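Local coordinates for protein NADH kinase POS5, mitochondrial (PDB 3AFO) that phosphorylates NADH, and with lower preference NAD(+), at the expense of ATP, making it a key mitochondrial source of the cellular reductant NADPH, at residues H281-I286 / E316-N321; L176-L181 / V252-P257. All blocks are in the same frame, centred on the assembly; numbering follows the deposited sequence. Where two conformers were deposited one is given.

Contact 1 (H281-I286 / E316-N321)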
ATOM      1  N   HIS A 281     -25.117   8.034   0.537  1.00 21.46           N
ATOM      2  CA  HIS A 281     -25.330   9.235   1.325  1.00 21.95           C
ATOM      3  C   HIS A 281     -24.227   9.221   2.378  1.00 21.53           C
ATOM      4  O   HIS A 281     -24.139   8.293   3.192  1.00 21.78           O
ATOM      5  CB  HIS A 281     -26.720   9.166   1.976  1.00 22.82           C
ATOM      6  CG  HIS A 281     -27.030  10.309   2.891  1.00 24.82           C
ATOM      7  ND1 HIS A 281     -26.681  10.309   4.226  1.00 26.96           N
ATOM      8  CD2 HIS A 281     -27.667  11.486   2.668  1.00 27.61           C
ATOM      9  CE1 HIS A 281     -27.085  11.439   4.785  1.00 27.73           C
ATOM     10  NE2 HIS A 281     -27.689  12.171   3.861  1.00 26.35           N
ATOM     11  N   ILE A 282     -23.360  10.219   2.338  1.00 20.80           N
ATOM     12  CA  ILE A 282     -22.196  10.245   3.210  1.00 20.38           C
ATOM     13  C   ILE A 282     -22.298  11.442   4.127  1.00 20.44           C
ATOM     14  O   ILE A 282     -22.534  12.564   3.666  1.00 20.42           O
ATOM     15  CB  ILE A 282     -20.868  10.321   2.409  1.00 20.20           C
ATOM     16  CG1 ILE A 282     -20.776   9.140   1.423  1.00 20.66           C
ATOM     17  CG2 ILE A 282     -19.654  10.337   3.375  1.00 19.58           C
ATOM     18  CD1 ILE A 282     -19.654   9.235   0.382  1.00 19.18           C
ATOM     19  N   ARG A 283     -22.147  11.192   5.421  1.00 20.16           N
ATOM     20  CA  ARG A 283     -22.083  12.259   6.404  1.00 21.07           C
ATOM     21  C   ARG A 283     -20.806  12.109   7.209  1.00 21.04           C
ATOM     22  O   ARG A 283     -20.496  11.005   7.695  1.00 21.04           O
ATOM     23  CB  ARG A 283     -23.320  12.232   7.327  1.00 21.24           C
ATOM     24  CG  ARG A 283     -23.287  13.275   8.456  1.00 23.22           C
ATOM     25  CD  ARG A 283     -24.601  13.299   9.230  1.00 24.94           C
ATOM     26  NE  ARG A 283     -24.837  12.077   9.996  1.00 26.36           N
ATOM     27  CZ  ARG A 283     -24.627  11.961  11.304  1.00 27.21           C
ATOM     28  NH1 ARG A 283     -24.166  12.994  12.004  1.00 27.60           N
ATOM     29  NH2 ARG A 283     -24.879  10.814  11.916  1.00 26.92           N
ATOM     30  N   ILE A 284     -20.070  13.216   7.335  1.00 21.04           N
ATOM     31  CA  ILE A 284     -18.860  13.267   8.157  1.00 21.11           C
ATOM     32  C   ILE A 284     -18.953  14.390   9.205  1.00 21.78           C
ATOM     33  O   ILE A 284     -19.099  15.560   8.859  1.00 21.65           O
ATOM     34  CB  ILE A 284     -17.567  13.396   7.296  1.00 20.93           C
ATOM     35  CG1 ILE A 284     -17.471  12.231   6.293  1.00 19.90           C
ATOM     36  CG2 ILE A 284     -16.318  13.474   8.204  1.00 20.64           C
ATOM     37  CD1 ILE A 284     -16.238  12.274   5.372  1.00 20.30           C
ATOM     38  N   LYS A 285     -18.915  14.004  10.477  1.00 22.46           N
ATOM     39  CA  LYS A 285     -18.968  14.946  11.582  1.00 23.56           C
ATOM     40  C   LYS A 285     -17.579  15.111  12.207  1.00 23.77           C
ATOM     41  O   LYS A 285     -16.874  14.122  12.447  1.00 23.30           O
ATOM     42  CB  LYS A 285     -19.960  14.456  12.631  1.00 23.91           C
ATOM     43  CG  LYS A 285     -20.284  15.468  13.731  1.00 26.50           C
ATOM     44  CD  LYS A 285     -21.397  14.910  14.632  1.00 30.60           C
ATOM     45  CE  LYS A 285     -21.829  15.918  15.695  1.00 32.62           C
ATOM     46  NZ  LYS A 285     -22.814  15.288  16.638  1.00 34.94           N
ATOM     47  N   ILE A 286     -17.193  16.363  12.442  1.00 23.81           N
ATOM     48  CA  ILE A 286     -15.920  16.692  13.074  1.00 24.96           C
ATOM     49  C   ILE A 286     -16.024  16.407  14.572  1.00 26.43           C
ATOM     50  O   ILE A 286     -16.803  17.059  15.280  1.00 25.15           O
ATOM     51  CB  ILE A 286     -15.536  18.191  12.845  1.00 24.79           C
ATOM     52  CG1 ILE A 286     -15.692  18.595  11.366  1.00 24.96           C
ATOM     53  CG2 ILE A 286     -14.142  18.492  13.388  1.00 25.01           C
ATOM     54  CD1 ILE A 286     -14.884  17.738  10.343  1.00 23.85           C
ATOM     55  N   GLU A 316     -20.677  19.383  10.392  1.00 23.72           N
ATOM     56  CA  GLU A 316     -20.791  18.183   9.552  1.00 24.00           C
ATOM     57  C   GLU A 316     -20.808  18.565   8.097  1.00 23.13           C
ATOM     58  O   GLU A 316     -21.338  19.632   7.732  1.00 23.21           O
ATOM     59  CB  GLU A 316     -22.096  17.429   9.795  1.00 24.50           C
ATOM     60  CG  GLU A 316     -22.424  17.046  11.210  1.00 27.69           C
ATOM     61  CD  GLU A 316     -23.857  16.556  11.309  1.00 30.93           C
ATOM     62  OE1 GLU A 316     -24.701  17.038  10.528  1.00 33.18           O
ATOM     63  OE2 GLU A 316     -24.150  15.696  12.159  1.00 34.81           O
ATOM     64  N   ILE A 317     -20.263  17.685   7.260  1.00 22.05           N
ATOM     65  CA  ILE A 317     -20.519  17.749   5.829  1.00 21.68           C
ATOM     66  C   ILE A 317     -21.344  16.549   5.382  1.00 21.84           C
ATOM     67  O   ILE A 317     -21.171  15.449   5.900  1.00 21.10           O
ATOM     68  CB  ILE A 317     -19.216  17.887   4.966  1.00 21.75           C
ATOM     69  CG1 ILE A 317     -18.221  16.742   5.239  1.00 21.24           C
ATOM     70  CG2 ILE A 317     -18.551  19.255   5.213  1.00 21.18           C
ATOM     71  CD1 ILE A 317     -17.059  16.672   4.214  1.00 19.67           C
ATOM     72  N   TYR A 318     -22.254  16.793   4.437  1.00 21.72           N
ATOM     73  CA  TYR A 318     -23.026  15.757   3.765  1.00 22.46           C
ATOM     74  C   TYR A 318     -22.565  15.718   2.320  1.00 22.42           C
ATOM     75  O   TYR A 318     -22.463  16.761   1.668  1.00 23.26           O
ATOM     76  CB  TYR A 318     -24.524  16.068   3.799  1.00 23.08           C
ATOM     77  CG  TYR A 318     -25.137  16.057   5.172  1.00 24.92           C
ATOM     78  CD1 TYR A 318     -25.965  15.009   5.581  1.00 27.01           C
ATOM     79  CD2 TYR A 318     -24.893  17.100   6.072  1.00 27.45           C
ATOM     80  CE1 TYR A 318     -26.537  15.005   6.861  1.00 28.50           C
ATOM     81  CE2 TYR A 318     -25.463  17.108   7.344  1.00 27.74           C
ATOM     82  CZ  TYR A 318     -26.280  16.062   7.730  1.00 29.81           C
ATOM     83  OH  TYR A 318     -26.814  16.079   8.995  1.00 31.25           O
ATOM     84  N   VAL A 319     -22.256  14.526   1.823  1.00 21.46           N
ATOM     85  CA  VAL A 319     -21.741  14.396   0.469  1.00 21.17           C
ATOM     86  C   VAL A 319     -22.565  13.391  -0.305  1.00 21.10           C
ATOM     87  O   VAL A 319     -22.765  12.253   0.140  1.00 20.83           O
ATOM     88  CB  VAL A 319     -20.234  14.018   0.451  1.00 21.13           C
ATOM     89  CG1 VAL A 319     -19.763  13.780  -0.975  1.00 21.80           C
ATOM     90  CG2 VAL A 319     -19.388  15.120   1.093  1.00 20.48           C
ATOM     91  N   ILE A 320     -23.056  13.828  -1.459  1.00 21.41           N
ATOM     92  CA  ILE A 320     -23.860  12.996  -2.336  1.00 21.64           C
ATOM     93  C   ILE A 320     -23.449  13.287  -3.775  1.00 22.74           C
ATOM     94  O   ILE A 320     -22.846  14.323  -4.067  1.00 22.59           O
ATOM     95  CB  ILE A 320     -25.410  13.276  -2.194  1.00 21.11           C
ATOM     96  CG1 ILE A 320     -25.743  14.771  -2.386  1.00 21.92           C
ATOM     97  CG2 ILE A 320     -25.970  12.750  -0.866  1.00 21.58           C
ATOM     98  CD1 ILE A 320     -27.253  15.064  -2.668  1.00 21.54           C
ATOM     99  N   ASN A 321     -23.790  12.370  -4.674  0.50 23.18           N
ATOM    100  CA  ASN A 321     -23.697  12.618  -6.099  0.50 24.13           C
ATOM    101  C   ASN A 321     -24.803  13.588  -6.506  0.50 24.88           C
ATOM    102  O   ASN A 321     -25.867  13.615  -5.877  0.50 24.70           O
ATOM    103  CB  ASN A 321     -23.869  11.302  -6.860  0.50 24.06           C
ATOM    104  CG  ASN A 321     -23.319  11.367  -8.265  0.50 24.04           C
ATOM    105  OD1 ASN A 321     -23.981  10.968  -9.223  0.50 24.95           O
ATOM    106  ND2 ASN A 321     -22.103  11.875  -8.397  0.50 23.23           N
TER
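Strands 282-286 and 316-321 are antiparallel neighbours in the beta sandwich of the C-terminal domain of this NAD kinase, their axes 4.7 Å apart. Four backbone hydrogen bonds join them, reciprocal pairs at Ile282/Val319 and Ile284/Ile317; the straightest, Ile284 N to Ile317 O (2.9 Å), runs nearly along the carbonyl axis. On the face with Ile282, Ile284, Ile317 and Val319 the aliphatic branches are in van der Waals contact, Ile284 CB lying 4.0 Å from Ile317 CG1, and strands 201-205 and 231-235 pack against this apolar side. The face with Arg283 and Tyr318 is polar and aromatic. Arg283 CG, anti to the backbone N (chi1 176°), sits over one face of the Tyr318 ring, 4.2 Å from its centroid, in a CH-pi contact; the bend at chi3 (67°) swings the guanidinium toward Glu316. There a salt bridge brings Arg283 NH1 to Glu316 OE2 (2.7 Å) from above the carboxylate plane. An alanine at Arg283 would probably cost the salt bridge to Glu316 and the CH-pi contact with Tyr318. At the ring edge lies the His281 imidazole, NE2 3.7 Å from Tyr318 CD1, while Tyr318 OH makes a weak hydrogen bond to Glu316 OE1.

Contact 2 (L176-L181 / V252-P257)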
ATOM      1  N   LEU A 176     -16.778  13.164 -23.154  1.00 24.74           N
ATOM      2  CA  LEU A 176     -16.860  12.273 -22.015  1.00 25.09           C
ATOM      3  C   LEU A 176     -17.669  12.950 -20.916  1.00 24.80           C
ATOM      4  O   LEU A 176     -17.425  14.120 -20.558  1.00 24.07           O
ATOM      5  CB  LEU A 176     -15.450  11.958 -21.490  1.00 25.29           C
ATOM      6  CG  LEU A 176     -15.322  11.243 -20.138  1.00 26.41           C
ATOM      7  CD1 LEU A 176     -15.496   9.724 -20.307  1.00 26.26           C
ATOM      8  CD2 LEU A 176     -13.981  11.584 -19.508  1.00 26.52           C
ATOM      9  N   HIS A 177     -18.631  12.206 -20.382  1.00 24.41           N
ATOM     10  CA  HIS A 177     -19.410  12.664 -19.246  1.00 24.83           C
ATOM     11  C   HIS A 177     -18.672  12.403 -17.934  1.00 24.37           C
ATOM     12  O   HIS A 177     -18.197  11.290 -17.687  1.00 24.86           O
ATOM     13  CB  HIS A 177     -20.787  11.997 -19.230  1.00 25.01           C
ATOM     14  CG  HIS A 177     -21.629  12.416 -18.076  1.00 28.22           C
ATOM     15  ND1 HIS A 177     -22.292  13.623 -18.046  1.00 31.41           N
ATOM     16  CD2 HIS A 177     -21.893  11.809 -16.895  1.00 30.77           C
ATOM     17  CE1 HIS A 177     -22.945  13.733 -16.903  1.00 31.82           C
ATOM     18  NE2 HIS A 177     -22.713  12.651 -16.183  1.00 31.88           N
ATOM     19  N   ARG A 178     -18.545  13.443 -17.118  1.00 23.67           N
ATOM     20  CA  ARG A 178     -17.945  13.323 -15.795  1.00 23.49           C
ATOM     21  C   ARG A 178     -18.978  13.777 -14.790  1.00 23.67           C
ATOM     22  O   ARG A 178     -19.572  14.844 -14.949  1.00 23.42           O
ATOM     23  CB  ARG A 178     -16.686  14.184 -15.668  1.00 23.27           C
ATOM     24  CG  ARG A 178     -15.557  13.874 -16.655  1.00 22.71           C
ATOM     25  CD  ARG A 178     -14.371  14.820 -16.390  1.00 22.99           C
ATOM     26  NE  ARG A 178     -13.232  14.654 -17.302  1.00 22.73           N
ATOM     27  CZ  ARG A 178     -12.337  13.665 -17.233  1.00 23.21           C
ATOM     28  NH1 ARG A 178     -12.453  12.698 -16.320  1.00 22.17           N
ATOM     29  NH2 ARG A 178     -11.336  13.621 -18.107  1.00 22.30           N
ATOM     30  N   THR A 179     -19.190  12.971 -13.755  0.50 23.67           N
ATOM     31  CA  THR A 179     -20.189  13.262 -12.731  0.50 23.74           C
ATOM     32  C   THR A 179     -19.660  14.274 -11.713  0.50 23.88           C
ATOM     33  O   THR A 179     -18.452  14.488 -11.619  0.50 24.06           O
ATOM     34  CB  THR A 179     -20.631  11.969 -12.018  0.50 23.78           C
ATOM     35  OG1 THR A 179     -21.595  12.281 -11.004  0.50 23.85           O
ATOM     36  CG2 THR A 179     -19.439  11.293 -11.390  0.50 23.63           C
ATOM     37  N   ARG A 180     -20.574  14.899 -10.973  1.00 23.85           N
ATOM     38  CA  ARG A 180     -20.236  15.887  -9.952  1.00 24.49           C
ATOM     39  C   ARG A 180     -20.736  15.430  -8.586  1.00 24.49           C
ATOM     40  O   ARG A 180     -21.803  14.807  -8.486  1.00 24.41           O
ATOM     41  CB  ARG A 180     -20.908  17.227 -10.260  1.00 25.14           C
ATOM     42  CG  ARG A 180     -20.276  18.043 -11.373  1.00 27.30           C
ATOM     43  CD  ARG A 180     -20.814  19.480 -11.365  1.00 28.16           C
ATOM     44  NE  ARG A 180     -22.226  19.539 -11.749  1.00 31.10           N
ATOM     45  CZ  ARG A 180     -22.955  20.655 -11.800  1.00 32.53           C
ATOM     46  NH1 ARG A 180     -22.409  21.833 -11.501  1.00 32.25           N
ATOM     47  NH2 ARG A 180     -24.235  20.596 -12.160  1.00 32.70           N
ATOM     48  N   LEU A 181     -19.969  15.763  -7.547  1.00 23.99           N
ATOM     49  CA  LEU A 181     -20.405  15.602  -6.163  1.00 24.00           C
ATOM     50  C   LEU A 181     -20.967  16.918  -5.609  1.00 24.36           C
ATOM     51  O   LEU A 181     -20.631  18.011  -6.085  1.00 24.00           O
ATOM     52  CB  LEU A 181     -19.253  15.130  -5.272  1.00 22.97           C
ATOM     53  CG  LEU A 181     -18.637  13.743  -5.480  1.00 23.61           C
ATOM     54  CD1 LEU A 181     -17.495  13.523  -4.492  1.00 22.89           C
ATOM     55  CD2 LEU A 181     -19.670  12.645  -5.339  1.00 24.54           C
ATOM     56  N   VAL A 252      -9.675   4.899 -11.003  1.00 16.16           N
ATOM     57  CA  VAL A 252     -11.039   4.539 -11.336  1.00 16.46           C
ATOM     58  C   VAL A 252     -11.428   5.210 -12.648  1.00 16.65           C
ATOM     59  O   VAL A 252     -11.332   6.429 -12.774  1.00 16.33           O
ATOM     60  CB  VAL A 252     -12.008   4.949 -10.215  1.00 16.37           C
ATOM     61  CG1 VAL A 252     -13.437   4.506 -10.546  1.00 15.83           C
ATOM     62  CG2 VAL A 252     -11.551   4.341  -8.872  1.00 17.24           C
ATOM     63  N   SER A 253     -11.839   4.408 -13.621  1.00 16.41           N
ATOM     64  CA  SER A 253     -12.304   4.941 -14.893  1.00 16.88           C
ATOM     65  C   SER A 253     -13.473   5.923 -14.702  1.00 17.12           C
ATOM     66  O   SER A 253     -14.409   5.634 -13.936  1.00 16.08           O
ATOM     67  CB  SER A 253     -12.731   3.811 -15.824  1.00 16.85           C
ATOM     68  OG  SER A 253     -13.667   4.294 -16.782  1.00 17.13           O
ATOM     69  N   PRO A 254     -13.441   7.069 -15.417  1.00 17.66           N
ATOM     70  CA  PRO A 254     -14.519   8.064 -15.272  1.00 18.38           C
ATOM     71  C   PRO A 254     -15.876   7.567 -15.764  1.00 18.67           C
ATOM     72  O   PRO A 254     -16.876   8.271 -15.612  1.00 18.89           O
ATOM     73  CB  PRO A 254     -14.028   9.252 -16.108  1.00 18.08           C
ATOM     74  CG  PRO A 254     -13.082   8.627 -17.112  1.00 18.51           C
ATOM     75  CD  PRO A 254     -12.379   7.549 -16.318  1.00 17.56           C
ATOM     76  N   LEU A 255     -15.916   6.369 -16.344  1.00 19.03           N
ATOM     77  CA  LEU A 255     -17.198   5.751 -16.720  1.00 19.58           C
ATOM     78  C   LEU A 255     -17.840   4.918 -15.606  1.00 19.81           C
ATOM     79  O   LEU A 255     -18.969   4.453 -15.751  1.00 19.74           O
ATOM     80  CB  LEU A 255     -17.034   4.885 -17.979  1.00 19.94           C
ATOM     81  CG  LEU A 255     -16.619   5.586 -19.274  1.00 21.12           C
ATOM     82  CD1 LEU A 255     -16.468   4.535 -20.390  1.00 24.41           C
ATOM     83  CD2 LEU A 255     -17.619   6.670 -19.649  1.00 21.82           C
ATOM     84  N   VAL A 256     -17.122   4.723 -14.501  1.00 19.34           N
ATOM     85  CA  VAL A 256     -17.644   3.950 -13.373  1.00 18.18           C
ATOM     86  C   VAL A 256     -18.469   4.891 -12.509  1.00 18.58           C
ATOM     87  O   VAL A 256     -17.984   5.977 -12.159  1.00 18.25           O
ATOM     88  CB  VAL A 256     -16.485   3.325 -12.519  1.00 18.39           C
ATOM     89  CG1 VAL A 256     -17.024   2.684 -11.230  1.00 17.01           C
ATOM     90  CG2 VAL A 256     -15.701   2.300 -13.335  1.00 16.85           C
ATOM     91  N   PRO A 257     -19.721   4.502 -12.171  1.00 18.72           N
ATOM     92  CA  PRO A 257     -20.451   5.307 -11.198  1.00 19.16           C
ATOM     93  C   PRO A 257     -20.081   4.882  -9.776  1.00 18.67           C
ATOM     94  O   PRO A 257     -20.464   3.808  -9.335  1.00 19.75           O
ATOM     95  CB  PRO A 257     -21.929   4.988 -11.493  1.00 18.91           C
ATOM     96  CG  PRO A 257     -21.943   3.870 -12.488  1.00 19.77           C
ATOM     97  CD  PRO A 257     -20.533   3.374 -12.667  1.00 18.79           C
TER
HETATM   98  O   HOH W   1     -19.159   8.944 -17.226  1.00 30.67           O
HETATM   99  O   HOH W   2     -17.572  10.250 -13.753  1.00 19.87           O
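Residues 176-178 belong to strand 174-186, which a short loop then interrupts, and 252-257 contains a type I turn from Ser253 to Val256; the closest CA atoms, of Arg178 and Pro254, are 6.3 Å apart, with no direct hydrogen bond between the segments. Water does the bridging instead. The Pro254 carbonyl oxygen accepts from two waters: one also donates to His177 O (2.6 Å), and the other accepts from Thr179 N, so a single oxygen is gripped twice. Apolar side chains supply the direct contact. Leu176, with CG anti to its backbone N, crosses the Pro254 ring at about a right angle, setting CD2 3.9 Å from Pro254 CG, while its other methyl, CD1, meets Leu255 CD2 at 3.8 Å. Leu176 CD2 also lies over the centre of the Arg178 guanidinium, 3.5 Å above its plane. Arg178 is extended from CG to NE and runs beside Pro254, bringing NH1 to 3.8 Å from Pro254 CB; that nitrogen is hydrogen-bonded to Thr238. Within the turn, Leu255 N donates to Ser253 OG at 3.1 Å. Trp364 packs on Ser253 and Pro254, and Pro277 of a second subunit on Ser253 and Leu255. The arrangement is an ST turn overlapping a type I beta turn at the subunit interface, docked through water where a loop breaks strand 174-186, with the Arg178 side chain about 7 Å (nearest atoms) from bound NADH.

Overall arrangement
After the parallel sheet of the N-terminal part, the chain enters strand 174-186, which carries the first half of contact 2. It then runs through strands 194-198 to 231-235 and helix 243-246 before the loop at 252-257 returns to that strand and closes contact 2. Only afterwards does contact 1 open at 281-286, closing at 316-321 after strands 299-303 and 306-311. The contacts are in series, neither nested nor crossed, with centres about 20 Å apart. Space unites them: strands 174-186 and 316-321 are neighbours in one antiparallel sheet, and Asn321 ND2 probably hydrogen-bonds Thr179 OG1 at 2.7 Å. Contact 1 joins strands inside that sheet; contact 2 ties it to the loop at the subunit interface.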